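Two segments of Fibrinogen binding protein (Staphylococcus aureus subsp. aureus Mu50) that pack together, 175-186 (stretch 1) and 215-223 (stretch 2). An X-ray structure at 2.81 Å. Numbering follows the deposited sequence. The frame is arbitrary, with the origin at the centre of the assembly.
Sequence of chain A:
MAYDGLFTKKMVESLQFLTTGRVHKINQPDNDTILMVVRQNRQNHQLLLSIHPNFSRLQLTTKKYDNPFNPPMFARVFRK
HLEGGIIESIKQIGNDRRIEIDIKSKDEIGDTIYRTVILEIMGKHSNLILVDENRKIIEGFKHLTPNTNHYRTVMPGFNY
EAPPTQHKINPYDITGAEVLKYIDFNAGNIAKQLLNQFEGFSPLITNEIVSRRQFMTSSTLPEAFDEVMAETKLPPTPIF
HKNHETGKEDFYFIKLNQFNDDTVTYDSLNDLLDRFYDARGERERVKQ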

ATOM      1  N   THR A 175      19.705  -0.149 -10.884  1.00 55.75           N
ATOM      2  CA  THR A 175      20.831  -0.428  -9.994  1.00 55.67           C
ATOM      3  C   THR A 175      21.339   0.878  -9.445  1.00 56.37           C
ATOM      4  O   THR A 175      21.014   1.964  -9.973  1.00 56.76           O
ATOM      5  N   GLY A 176      22.143   0.776  -8.395  1.00 55.97           N
ATOM      6  CA  GLY A 176      22.675   1.987  -7.773  1.00 55.00           C
ATOM      7  C   GLY A 176      23.546   2.762  -8.737  1.00 54.36           C
ATOM      8  O   GLY A 176      23.488   4.010  -8.771  1.00 53.31           O
ATOM      9  N   ALA A 177      24.364   2.028  -9.518  1.00 53.85           N
ATOM     10  CA  ALA A 177      25.268   2.679 -10.485  1.00 53.00           C
ATOM     11  C   ALA A 177      24.425   3.551 -11.392  1.00 53.34           C
ATOM     12  O   ALA A 177      24.859   4.612 -11.759  1.00 53.45           O
ATOM     13  N   GLU A 178      23.198   3.084 -11.706  1.00 53.75           N
ATOM     14  CA  GLU A 178      22.272   3.701 -12.664  1.00 53.30           C
ATOM     15  C   GLU A 178      21.511   4.886 -12.100  1.00 52.73           C
ATOM     16  O   GLU A 178      21.239   5.829 -12.838  1.00 53.74           O
ATOM     17  N   VAL A 179      21.147   4.822 -10.814  1.00 51.25           N
ATOM     18  CA  VAL A 179      20.594   5.982 -10.063  1.00 49.92           C
ATOM     19  C   VAL A 179      21.355   7.302 -10.269  1.00 48.85           C
ATOM     20  O   VAL A 179      20.767   8.383 -10.346  1.00 47.13           O
ATOM     21  N   LEU A 180      22.672   7.208 -10.394  1.00 49.16           N
ATOM     22  CA  LEU A 180      23.493   8.403 -10.474  1.00 49.72           C
ATOM     23  C   LEU A 180      22.989   9.307 -11.536  1.00 50.70           C
ATOM     24  O   LEU A 180      22.853  10.484 -11.296  1.00 50.63           O
ATOM     25  N   LYS A 181      22.654   8.760 -12.693  1.00 52.87           N
ATOM     26  CA  LYS A 181      22.090   9.578 -13.778  1.00 54.42           C
ATOM     27  C   LYS A 181      21.067  10.630 -13.345  1.00 54.56           C
ATOM     28  O   LYS A 181      20.937  11.661 -13.977  1.00 53.84           O
ATOM     29  N   TYR A 182      20.324  10.353 -12.287  1.00 56.05           N
ATOM     30  CA  TYR A 182      19.197  11.210 -11.891  1.00 57.04           C
ATOM     31  C   TYR A 182      19.484  12.119 -10.685  1.00 57.36           C
ATOM     32  O   TYR A 182      18.543  12.680 -10.122  1.00 57.75           O
ATOM     33  N   ILE A 183      20.760  12.222 -10.271  1.00 56.78           N
ATOM     34  CA  ILE A 183      21.185  12.962  -9.056  1.00 55.82           C
ATOM     35  C   ILE A 183      22.239  14.002  -9.384  1.00 55.41           C
ATOM     36  O   ILE A 183      23.249  13.675 -10.000  1.00 55.89           O
ATOM     37  N   ASP A 184      21.988  15.247  -8.994  1.00 54.86           N
ATOM     38  CA  ASP A 184      22.970  16.312  -9.086  1.00 54.65           C
ATOM     39  C   ASP A 184      23.543  16.459  -7.666  1.00 54.37           C
ATOM     40  O   ASP A 184      22.864  16.920  -6.765  1.00 54.47           O
ATOM     41  N   PHE A 185      24.774  16.029  -7.447  1.00 53.46           N
ATOM     42  CA  PHE A 185      25.287  16.058  -6.103  1.00 53.40           C
ATOM     43  C   PHE A 185      25.471  17.508  -5.617  1.00 53.48           C
ATOM     44  O   PHE A 185      25.324  17.802  -4.415  1.00 52.94           O
ATOM     45  N   ASN A 186      25.750  18.408  -6.566  1.00 53.44           N
ATOM     46  CA  ASN A 186      25.901  19.812  -6.250  1.00 53.70           C
ATOM     47  C   ASN A 186      24.597  20.486  -5.799  1.00 54.10           C
ATOM     48  O   ASN A 186      24.632  21.629  -5.353  1.00 53.83           O
ATOM     49  N   PHE A 215      28.884   9.939   3.929  1.00 52.93           N
ATOM     50  CA  PHE A 215      28.708  11.008   2.990  1.00 52.65           C
ATOM     51  C   PHE A 215      28.037  10.555   1.742  1.00 51.25           C
ATOM     52  O   PHE A 215      28.235   9.454   1.300  1.00 52.04           O
ATOM     53  N   MET A 216      27.245  11.419   1.153  1.00 49.64           N
ATOM     54  CA  MET A 216      26.601  11.047  -0.105  1.00 48.63           C
ATOM     55  C   MET A 216      27.473  11.593  -1.247  1.00 48.05           C
ATOM     56  O   MET A 216      27.662  12.783  -1.362  1.00 47.67           O
ATOM     57  N   THR A 217      27.979  10.692  -2.085  1.00 47.87           N
ATOM     58  CA  THR A 217      28.866  10.997  -3.232  1.00 47.34           C
ATOM     59  C   THR A 217      28.550   9.988  -4.315  1.00 46.72           C
ATOM     60  O   THR A 217      27.891   9.015  -4.044  1.00 46.43           O
ATOM     61  N   SER A 218      29.115  10.178  -5.496  1.00 46.41           N
ATOM     62  CA  SER A 218      28.990   9.219  -6.596  1.00 46.19           C
ATOM     63  C   SER A 218      29.531   7.799  -6.285  1.00 45.74           C
ATOM     64  O   SER A 218      29.040   6.841  -6.851  1.00 44.88           O
ATOM     65  N   SER A 219      30.528   7.651  -5.411  1.00 46.35           N
ATOM     66  CA  SER A 219      30.903   6.303  -4.957  1.00 47.16           C
ATOM     67  C   SER A 219      29.963   5.719  -3.925  1.00 48.04           C
ATOM     68  O   SER A 219      29.726   4.510  -3.908  1.00 49.24           O
ATOM     69  N   THR A 220      29.430   6.536  -3.040  1.00 48.31           N
ATOM     70  CA  THR A 220      28.745   5.948  -1.898  1.00 48.16           C
ATOM     71  C   THR A 220      27.247   5.720  -2.116  1.00 47.89           C
ATOM     72  O   THR A 220      26.670   4.752  -1.591  1.00 46.24           O
ATOM     73  N   LEU A 221      26.631   6.640  -2.878  1.00 48.20           N
ATOM     74  CA  LEU A 221      25.180   6.664  -3.028  1.00 47.61           C
ATOM     75  C   LEU A 221      24.755   5.322  -3.555  1.00 48.13           C
ATOM     76  O   LEU A 221      23.928   4.679  -2.924  1.00 49.36           O
ATOM     77  N   PRO A 222      25.387   4.832  -4.646  1.00 47.89           N
ATOM     78  CA  PRO A 222      25.046   3.516  -5.188  1.00 47.78           C
ATOM     79  C   PRO A 222      25.058   2.412  -4.164  1.00 47.90           C
ATOM     80  O   PRO A 222      24.144   1.630  -4.108  1.00 47.04           O
ATOM     81  N   GLU A 223      26.100   2.381  -3.351  1.00 49.09           N
ATOM     82  CA  GLU A 223      26.235   1.414  -2.260  1.00 49.82           C
ATOM     83  C   GLU A 223      25.076   1.499  -1.291  1.00 49.23           C
ATOM     84  O   GLU A 223      24.554   0.489  -0.868  1.00 48.47           O
TER

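No hydrogen bond crosses between these two stretches; the contact is built from apolar packing and backbone surface, while several polar side chains bond within their own segment. The closest backbone approach comes at Gly-176, whose CA lies 3.8 Å from the CA of Pro-222. There the backbone itself serves as the packing surface, with Gly-176 C 3.6 Å from Pro-222 CB. An ideal CB on Gly-176 would sit 2.5 Å from Pro-222 O, a clash, so the absence of a side chain is what permits this spacing.

Farther along, the chains stand wider apart and side chains fill the space. Leu-180 leaves its backbone sideways, but its m,t rotamer (chi1 -64°, chi2 -174°) brings the end of the side chain nearer stretch 2. CD2 of Leu-180 packs 3.8 Å from Pro-222 CD and 4.3 Å from Leu-221 CB, while Leu-180 CD1 reaches 3.6 Å from Ser-218 O. Leu-221 answers from the other stretch, pointing toward stretch 1 with chi1 at t and chi2 at 34°, between wells. Its CD2 meets Ile-183 CG1 at 3.9 Å; Ile-183 also points toward its partner, in an m,m conformation.

Phe-185 has the largest covered area in the contact. With chi1 at -83° (m) and chi2 at 96°, its ring extends toward the turn before the second helix. Phe-185 CZ lies just 3.0 Å from Thr-217 C, a tight approach, and 3.2 Å from Ser-218 N, which sits over one ring face. Leu-221 meets the ring edge instead, its CB 3.9 Å from Phe-185 CZ. Met-216 contributes mainly backbone, its C 3.6 Å from Phe-185 CE2; the end of its m,m side chain leads away.

The turn that receives this ring is braced from within. Thr-217 points away from stretch 1, and its p rotamer (82°) lets OG1 cap the coming helix, accepting from Thr-220 N at 3.0 Å and, weakly, from Ser-219 N at 2.8 Å. Thr-220, also p, returns the favour: its OG1 accepts from Thr-217 N at 2.8 Å and donates to Phe-215 O at 2.7 Å.

Stretch 1 has a similar reciprocal arrangement. Thr-175 N donates to Glu-178 OE1 at 2.9 Å, and Thr-175 OG1, placed by a p rotamer, accepts a weak capping bond from Glu-178 N at 3.5 Å. The packing rule is plain: glycine against proline where backbones nearly touch, branched aliphatics and one aromatic ring where they separate, and polar side chains holding the local turns.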

ATOM      1  CB  THR A 175      22.004  -1.109 -10.671  1.00 55.12           C
ATOM      2  OG1 THR A 175      22.492  -0.315 -11.756  1.00 51.68           O
ATOM      3  CG2 THR A 175      21.572  -2.400 -11.143  1.00 53.75           C
ATOM      4  CB  ALA A 177      25.989   1.697 -11.275  1.00 51.26           C
ATOM      5  CB  GLU A 178      21.230   2.668 -13.140  1.00 54.23           C
ATOM      6  CG  GLU A 178      21.677   1.808 -14.338  1.00 55.75           C
ATOM      7  CD  GLU A 178      20.971   0.440 -14.478  1.00 55.56           C
ATOM      8  OE1 GLU A 178      20.015   0.125 -13.735  1.00 59.89           O
ATOM      9  OE2 GLU A 178      21.410  -0.340 -15.349  1.00 58.55           O
ATOM     10  CB  VAL A 179      20.552   5.711  -8.566  1.00 49.14           C
ATOM     11  CG1 VAL A 179      19.813   6.814  -7.867  1.00 49.19           C
ATOM     12  CG2 VAL A 179      19.902   4.363  -8.256  1.00 48.28           C
ATOM     13  CB  LEU A 180      24.946   8.081 -10.699  1.00 47.84           C
ATOM     14  CG  LEU A 180      25.567   7.311  -9.536  1.00 46.38           C
ATOM     15  CD1 LEU A 180      27.051   7.162  -9.790  1.00 39.97           C
ATOM     16  CD2 LEU A 180      25.253   7.953  -8.119  1.00 40.86           C
ATOM     17  CB  LYS A 181      21.401   8.685 -14.798  1.00 54.78           C
ATOM     18  CG  LYS A 181      22.357   7.905 -15.671  1.00 56.92           C
ATOM     19  CD  LYS A 181      21.615   7.149 -16.806  1.00 57.59           C
ATOM     20  CE  LYS A 181      20.609   6.074 -16.259  1.00 60.72           C
ATOM     21  NZ  LYS A 181      21.405   4.914 -15.740  1.00 63.49           N
ATOM     22  CB  TYR A 182      17.947  10.322 -11.589  1.00 59.52           C
ATOM     23  CG  TYR A 182      17.651   9.341 -12.709  1.00 60.32           C
ATOM     24  CD1 TYR A 182      17.048   9.780 -13.876  1.00 61.47           C
ATOM     25  CD2 TYR A 182      18.029   7.989 -12.613  1.00 62.05           C
ATOM     26  CE1 TYR A 182      16.806   8.903 -14.960  1.00 63.73           C
ATOM     27  CE2 TYR A 182      17.816   7.093 -13.678  1.00 64.00           C
ATOM     28  CZ  TYR A 182      17.183   7.554 -14.879  1.00 64.96           C
ATOM     29  OH  TYR A 182      16.941   6.720 -15.996  1.00 62.03           O
ATOM     30  CB  ILE A 183      21.850  12.049  -8.059  1.00 55.21           C
ATOM     31  CG1 ILE A 183      20.868  10.972  -7.591  1.00 54.19           C
ATOM     32  CG2 ILE A 183      22.397  12.891  -6.925  1.00 55.52           C
ATOM     33  CD1 ILE A 183      19.655  11.488  -6.859  1.00 51.90           C
ATOM     34  CB  ASP A 184      22.298  17.592  -9.562  1.00 54.51           C
ATOM     35  CG  ASP A 184      23.231  18.795  -9.606  1.00 56.25           C
ATOM     36  OD1 ASP A 184      24.341  18.793  -9.004  1.00 60.63           O
ATOM     37  OD2 ASP A 184      22.824  19.790 -10.231  1.00 59.14           O
ATOM     38  CB  PHE A 185      26.587  15.276  -6.042  1.00 53.07           C
ATOM     39  CG  PHE A 185      26.392  13.815  -5.894  1.00 52.32           C
ATOM     40  CD1 PHE A 185      26.404  12.988  -6.988  1.00 53.28           C
ATOM     41  CD2 PHE A 185      26.173  13.260  -4.649  1.00 52.79           C
ATOM     42  CE1 PHE A 185      26.221  11.623  -6.829  1.00 53.55           C
ATOM     43  CE2 PHE A 185      25.973  11.894  -4.494  1.00 52.74           C
ATOM     44  CZ  PHE A 185      26.006  11.084  -5.571  1.00 52.75           C
ATOM     45  CB  ASN A 186      26.414  20.619  -7.445  1.00 53.36           C
ATOM     46  CG  ASN A 186      27.580  19.979  -8.162  1.00 52.80           C
ATOM     47  OD1 ASN A 186      28.728  20.026  -7.719  1.00 53.85           O
ATOM     48  ND2 ASN A 186      27.300  19.445  -9.328  1.00 50.90           N
ATOM     49  CB  PHE A 215      30.058  11.597   2.654  1.00 53.02           C
ATOM     50  CG  PHE A 215      30.676  12.328   3.783  1.00 53.63           C
ATOM     51  CD1 PHE A 215      30.142  13.509   4.212  1.00 52.64           C
ATOM     52  CD2 PHE A 215      31.775  11.828   4.426  1.00 52.47           C
ATOM     53  CE1 PHE A 215      30.693  14.172   5.239  1.00 52.66           C
ATOM     54  CE2 PHE A 215      32.319  12.491   5.453  1.00 52.53           C
ATOM     55  CZ  PHE A 215      31.777  13.658   5.862  1.00 52.76           C
ATOM     56  CB  MET A 216      25.131  11.554  -0.190  1.00 48.38           C
ATOM     57  CG  MET A 216      24.031  10.680   0.464  1.00 46.59           C
ATOM     58  SD  MET A 216      23.976   8.953  -0.059  1.00 45.50           S
ATOM     59  CE  MET A 216      24.942   8.190   1.270  1.00 43.49           C
ATOM     60  CB  THR A 217      30.354  10.715  -2.922  1.00 47.58           C
ATOM     61  OG1 THR A 217      30.600   9.299  -3.095  1.00 46.70           O
ATOM     62  CG2 THR A 217      30.707  11.146  -1.514  1.00 44.19           C
ATOM     63  CB  SER A 218      29.712   9.748  -7.822  1.00 45.63           C
ATOM     64  OG  SER A 218      31.070   9.305  -7.793  1.00 47.58           O
ATOM     65  CB  SER A 219      32.267   6.260  -4.335  1.00 46.58           C
ATOM     66  OG  SER A 219      33.163   6.732  -5.275  1.00 47.75           O
ATOM     67  CB  THR A 220      28.940   6.834  -0.661  1.00 49.17           C
ATOM     68  OG1 THR A 220      28.574   8.174  -1.008  1.00 50.74           O
ATOM     69  CG2 THR A 220      30.362   6.730  -0.160  1.00 44.82           C
ATOM     70  CB  LEU A 221      24.709   7.801  -3.891  1.00 46.48           C
ATOM     71  CG  LEU A 221      23.181   7.884  -4.084  1.00 48.75           C
ATOM     72  CD1 LEU A 221      22.372   7.433  -2.849  1.00 50.59           C
ATOM     73  CD2 LEU A 221      22.677   9.300  -4.552  1.00 48.11           C
ATOM     74  CB  PRO A 222      26.133   3.279  -6.215  1.00 47.02           C
ATOM     75  CG  PRO A 222      26.505   4.624  -6.653  1.00 47.30           C
ATOM     76  CD  PRO A 222      26.447   5.469  -5.448  1.00 47.86           C
ATOM     77  CB  GLU A 223      27.506   1.732  -1.473  1.00 49.45           C
ATOM     78  CG  GLU A 223      28.727   1.012  -1.869  1.00 50.59           C
ATOM     79  CD  GLU A 223      29.991   1.862  -1.731  1.00 53.79           C
ATOM     80  OE1 GLU A 223      30.059   2.706  -0.786  1.00 64.29           O
ATOM     81  OE2 GLU A 223      30.935   1.694  -2.560  1.00 58.16           O
TER